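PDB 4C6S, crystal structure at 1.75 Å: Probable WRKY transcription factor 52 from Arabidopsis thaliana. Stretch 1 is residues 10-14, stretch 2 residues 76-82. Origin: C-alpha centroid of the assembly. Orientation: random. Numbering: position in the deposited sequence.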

# COMPACT_ATOMS: atom_id res chain seq x y z
N ILE A 10 -10.89 0.53 -11.79
CA ILE A 10 -10.42 -0.50 -10.86
C ILE A 10 -11.56 -0.92 -9.97
O ILE A 10 -12.15 -0.08 -9.28
CB ILE A 10 -9.33 0.06 -9.94
CG1 ILE A 10 -8.16 0.61 -10.75
CG2 ILE A 10 -8.86 -1.05 -8.96
CD1 ILE A 10 -7.26 1.54 -9.94
N SER A 11 -11.89 -2.21 -9.96
CA SER A 11 -12.92 -2.72 -9.05
C SER A 11 -12.25 -3.51 -7.94
O SER A 11 -11.24 -4.18 -8.18
CB SER A 11 -13.92 -3.59 -9.79
OG SER A 11 -13.25 -4.53 -10.61
N CYS A 12 -12.78 -3.42 -6.72
CA CYS A 12 -12.17 -4.09 -5.56
C CYS A 12 -13.17 -4.26 -4.44
O CYS A 12 -14.28 -3.71 -4.49
CB CYS A 12 -10.96 -3.30 -5.05
SG CYS A 12 -11.38 -1.66 -4.36
N VAL A 13 -12.78 -5.02 -3.42
CA VAL A 13 -13.59 -5.12 -2.21
C VAL A 13 -13.18 -4.00 -1.24
O VAL A 13 -12.12 -3.40 -1.39
CB VAL A 13 -13.46 -6.50 -1.54
CG1 VAL A 13 -13.91 -7.59 -2.51
CG2 VAL A 13 -12.03 -6.74 -1.11
N GLU A 14 -14.02 -3.72 -0.25
CA GLU A 14 -13.80 -2.54 0.59
C GLU A 14 -12.52 -2.65 1.40
O GLU A 14 -11.86 -1.63 1.66
CB GLU A 14 -15.01 -2.27 1.49
CG GLU A 14 -15.26 -3.34 2.53
CD GLU A 14 -16.64 -3.22 3.16
OE1 GLU A 14 -17.27 -2.15 3.00
OE2 GLU A 14 -17.08 -4.20 3.80
N ASP A 76 -20.97 -13.70 -6.60
CA ASP A 76 -21.57 -12.79 -5.63
C ASP A 76 -21.17 -11.33 -5.86
O ASP A 76 -22.00 -10.43 -5.70
CB ASP A 76 -21.17 -13.22 -4.22
CG ASP A 76 -21.84 -12.40 -3.15
OD1 ASP A 76 -23.03 -12.05 -3.33
OD2 ASP A 76 -21.18 -12.10 -2.13
N LYS A 77 -19.92 -11.10 -6.25
CA LYS A 77 -19.38 -9.74 -6.24
C LYS A 77 -18.76 -9.28 -7.55
O LYS A 77 -18.79 -8.09 -7.85
CB LYS A 77 -18.32 -9.61 -5.15
CG LYS A 77 -18.84 -9.65 -3.73
CD LYS A 77 -17.74 -9.34 -2.73
CE LYS A 77 -18.20 -9.56 -1.30
NZ LYS A 77 -17.17 -9.08 -0.32
N PHE A 78 -18.16 -10.18 -8.31
CA PHE A 78 -17.38 -9.75 -9.47
C PHE A 78 -17.99 -10.08 -10.83
O PHE A 78 -17.66 -9.44 -11.82
CB PHE A 78 -15.93 -10.23 -9.36
CG PHE A 78 -15.10 -9.43 -8.36
CD1 PHE A 78 -14.45 -8.27 -8.76
CD2 PHE A 78 -15.01 -9.83 -7.04
CE1 PHE A 78 -13.68 -7.52 -7.86
CE2 PHE A 78 -14.26 -9.08 -6.12
CZ PHE A 78 -13.59 -7.92 -6.53
N ALA A 79 -18.88 -11.07 -10.88
CA ALA A 79 -19.58 -11.36 -12.14
C ALA A 79 -20.24 -10.10 -12.70
O ALA A 79 -20.23 -9.88 -13.91
CB ALA A 79 -20.63 -12.46 -11.95
N LYS A 80 -20.79 -9.27 -11.82
CA LYS A 80 -21.46 -8.05 -12.26
C LYS A 80 -20.48 -7.03 -12.84
O LYS A 80 -20.89 -6.15 -13.60
CB LYS A 80 -22.27 -7.43 -11.11
CG LYS A 80 -21.41 -6.91 -9.96
CD LYS A 80 -22.29 -6.48 -8.79
CE LYS A 80 -21.51 -5.62 -7.81
NZ LYS A 80 -21.12 -6.32 -6.56
N VAL A 81 -19.20 -7.15 -12.49
CA VAL A 81 -18.19 -6.28 -13.07
C VAL A 81 -17.82 -6.73 -14.48
O VAL A 81 -17.77 -5.92 -15.41
CB VAL A 81 -16.91 -6.21 -12.20
CG1 VAL A 81 -15.87 -5.36 -12.89
CG2 VAL A 81 -17.24 -5.61 -10.85
N LEU A 82 -17.57 -8.02 -14.64
CA LEU A 82 -17.15 -8.56 -15.93
C LEU A 82 -18.26 -8.44 -16.98
O LEU A 82 -17.98 -8.27 -18.17
CB LEU A 82 -16.70 -10.02 -15.80
CG LEU A 82 -16.15 -10.64 -17.09
CD1 LEU A 82 -14.93 -9.87 -17.54
CD2 LEU A 82 -15.85 -12.11 -16.92

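One aromatic ring, met along its edge, does most of the work here: Phe78 lies against three consecutive residues of the first stretch, and Ser11, Cys12 and Val13 all approach near the plane of its ring. No hydrogen bond crosses between the stretches, so the packing rests on shape and on the burial of a modest 219 Å².

The frame is a strand, 10-12, running nearly antiparallel to the helix 76-82, with 163° between their N-to-C directions and 9.8 Å between their axes at closest approach. Because the directions oppose, the pairing runs in reverse: Ser11 lies opposite Val81, their CA atoms 7.5 Å apart, and Val13, just past the strand, lies opposite Lys77 with 8.4 Å between CA atoms. Phe78 fills the space between these two pairs.

Its CA-to-CB bond points sideways, but with chi1 at -76° (m) the ring swings nearer to the strand. Phe78 CE1 then comes 4.1 Å from Ser11 OG, Phe78 CZ 4.2 Å from Cys12 CA, and Phe78 CE2 3.9 Å from Val13 CG1. The middle contact is made to backbone: Cys12 turns its CB away from the helix, leaving its CA for the tip of the ring to meet. The Val13 contact is plainly apolar, a methyl group against aromatic carbon.

Ser11 points toward the helix, and its OG sits 3.6 Å from Val81 CG1. A small polar side chain thus serves as a packing element, its hydroxyl in van der Waals contact with a methyl group that offers it no hydrogen-bonding partner. At the other end, Lys77 also points toward the first stretch. Its extended chain, m at chi1 and t thereafter, brings Lys77 NZ to 4.2 Å from Val13 CG1; this too is simple contact, and the amine is hydrogen-bonded elsewhere in the structure.

The helix is not ideal where it carries these residues. A wider pi-type turn spans 76-78, and a kink follows where the N atoms of Lys80 and Val81 lack the regular bond to the turn before. Val81 N instead makes a shorter-span bond to Phe78 O, 2.8 Å from N to O, and the same oxygen accepts from Leu82 N at 3.2 Å. Lys80 NZ reaches back to donate to Lys77 O at 3.2 Å, a side-chain bond onto the backbone of the wide turn.

The rule to read from this contact is economical: a ring set edge-on can span three consecutive residues, two at the end of a strand and one just past it, while the flanking pairs, Ser11 with Val81 and Val13 with Lys77, extend the contact on either side of it.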